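Local coordinates for protein putative nucleotidyltransferase (Sulfolobus solfataricus P2, PDB 2RFF) that probably transfers a nucleotidyl group from a nucleotide to an acceptor that remains unidentified, at residues E25-S28 and N32-E35. Numbering follows the deposited sequence.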
ATOM      1  N   GLU A  25       8.009   8.422  -0.840  1.00 12.39           N
ATOM      2  CA  GLU A  25       8.765   8.608  -2.060  1.00 12.49           C
ATOM      3  C   GLU A  25       7.852   8.726  -3.267  1.00 11.37           C
ATOM      4  O   GLU A  25       8.000   9.628  -4.072  1.00 11.03           O
ATOM      5  CB  GLU A  25       9.772   7.475  -2.269  1.00 13.04           C
ATOM      6  CG  GLU A  25      10.824   7.447  -1.190  1.00 14.20           C
ATOM      7  CD  GLU A  25      11.727   6.267  -1.287  1.00 16.15           C
ATOM      8  OE1 GLU A  25      11.724   5.545  -2.291  1.00 17.92           O
ATOM      9  OE2 GLU A  25      12.479   6.048  -0.330  1.00 22.64           O
ATOM     10  N   VAL A  26       6.916   7.790  -3.397  1.00 10.70           N
ATOM     11  CA  VAL A  26       5.909   7.809  -4.501  1.00 10.59           C
ATOM     12  C   VAL A  26       5.042   9.079  -4.470  1.00 10.23           C
ATOM     13  O   VAL A  26       4.912   9.749  -5.486  1.00 11.23           O
ATOM     14  CB  VAL A  26       5.073   6.523  -4.558  1.00 12.17           C
ATOM     15  CG1 VAL A  26       4.045   6.576  -5.709  1.00 12.22           C
ATOM     16  CG2 VAL A  26       5.981   5.307  -4.693  1.00 12.94           C
ATOM     17  N   ALA A  27       4.555   9.450  -3.292  1.00 12.08           N
ATOM     18  CA  ALA A  27       3.700  10.657  -3.146  1.00 10.68           C
ATOM     19  C   ALA A  27       4.467  11.951  -3.535  1.00 11.55           C
ATOM     20  O   ALA A  27       3.923  12.839  -4.103  1.00 10.83           O
ATOM     21  CB  ALA A  27       3.164  10.773  -1.747  1.00 12.77           C
ATOM     22  N   SER A  28       5.760  11.993  -3.249  1.00 12.04           N
ATOM     23  CA  SER A  28       6.610  13.158  -3.610  0.50 12.62           C
ATOM     24  C   SER A  28       6.912  13.200  -5.111  1.00 12.60           C
ATOM     25  O   SER A  28       7.231  14.264  -5.645  1.00 14.83           O
ATOM     26  CB  SER A  28       7.920  13.184  -2.813  0.50 12.84           C
ATOM     27  OG  SER A  28       8.869  12.236  -3.284  0.50 13.03           O
ATOM     28  N   ASN A  32      -0.371  13.271  -8.886  1.00 11.89           N
ATOM     29  CA  ASN A  32      -1.639  12.533  -9.096  1.00 12.42           C
ATOM     30  C   ASN A  32      -1.849  11.284  -8.212  1.00 12.68           C
ATOM     31  O   ASN A  32      -2.903  10.673  -8.281  1.00 13.80           O
ATOM     32  CB  ASN A  32      -1.905  12.206 -10.576  1.00 13.71           C
ATOM     33  CG  ASN A  32      -0.830  11.317 -11.220  1.00 11.92           C
ATOM     34  OD1 ASN A  32       0.354  11.427 -10.873  1.00 15.87           O
ATOM     35  ND2 ASN A  32      -1.210  10.487 -12.187  1.00 17.66           N
ATOM     36  N   LEU A  33      -0.875  10.903  -7.382  1.00 10.91           N
ATOM     37  CA  LEU A  33      -1.103   9.851  -6.376  1.00 10.64           C
ATOM     38  C   LEU A  33      -2.114  10.448  -5.397  1.00 11.04           C
ATOM     39  O   LEU A  33      -1.880  11.512  -4.838  1.00 11.07           O
ATOM     40  CB  LEU A  33       0.157   9.454  -5.615  1.00 10.15           C
ATOM     41  CG  LEU A  33      -0.122   8.278  -4.645  1.00  9.65           C
ATOM     42  CD1 LEU A  33      -0.278   6.964  -5.377  1.00  8.90           C
ATOM     43  CD2 LEU A  33       1.012   8.187  -3.675  1.00 10.58           C
ATOM     44  N   GLU A  34      -3.229   9.750  -5.206  1.00 11.98           N
ATOM     45  CA  GLU A  34      -4.330  10.263  -4.390  1.00 10.50           C
ATOM     46  C   GLU A  34      -4.560   9.511  -3.097  1.00 10.85           C
ATOM     47  O   GLU A  34      -4.878  10.122  -2.075  1.00 10.69           O
ATOM     48  CB  GLU A  34      -5.615  10.364  -5.233  1.00 11.40           C
ATOM     49  CG  GLU A  34      -6.851  10.770  -4.494  1.00 14.02           C
ATOM     50  CD  GLU A  34      -6.737  12.093  -3.720  1.00 17.10           C
ATOM     51  OE1 GLU A  34      -5.895  12.942  -4.054  1.00 19.21           O
ATOM     52  OE2 GLU A  34      -7.552  12.290  -2.782  1.00 16.11           O
ATOM     53  N   GLU A  35      -4.475   8.193  -3.154  1.00 11.25           N
ATOM     54  CA  GLU A  35      -4.714   7.333  -2.005  1.00 12.83           C
ATOM     55  C   GLU A  35      -3.801   6.137  -2.088  1.00 11.89           C
ATOM     56  O   GLU A  35      -3.425   5.713  -3.186  1.00 11.21           O
ATOM     57  CB  GLU A  35      -6.166   6.809  -1.950  1.00 15.89           C
ATOM     58  CG  GLU A  35      -7.215   7.871  -1.642  1.00 16.98           C
ATOM     59  CD  GLU A  35      -8.653   7.491  -1.854  1.00 17.32           C
ATOM     60  OE1 GLU A  35      -8.996   6.362  -2.256  1.00 18.90           O
ATOM     61  OE2 GLU A  35      -9.472   8.363  -1.567  1.00 24.92           O
TER
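Leu-33 pushes one methyl, CD2, onto the backbone of the helix between Val-26 and Ala-27, where it lies 3.7 Å from CA of Ala-27. CD2 of Leu-33 also meets CB of Ala-27 at 3.9 Å. In a direction roughly at right angles to that, CD2 of Leu-33 has CG1 of Val-26 at 4.0 Å, so within the two segments one branch of the leucine makes every close contact. CG of Leu-33 stands anti to the backbone N (chi1 -176°), which carries the isobutyl group out from the start of the strand to the helix. Val-26 likewise holds CG1 anti to its own N, and the side chains of Val-26 and Leu-33 cross at about a right angle. The contact lies where helix 6-29 passes through a short connection into strand 33-39, within the nucleotidyltransferase-family part of the chain; the strand enters the mixed sheet with the helix packed against it. Phe-59 of the adjacent strand 53-59 touches both Val-26 and Leu-33, while Trp-102 of strand 98-103, on the other side of strand 33-39, reaches Ala-27 and Leu-33. NH2 of Arg-104 bridges the two backbones, with a hydrogen bond to O of Ala-27 and a weak one to O of Leu-33.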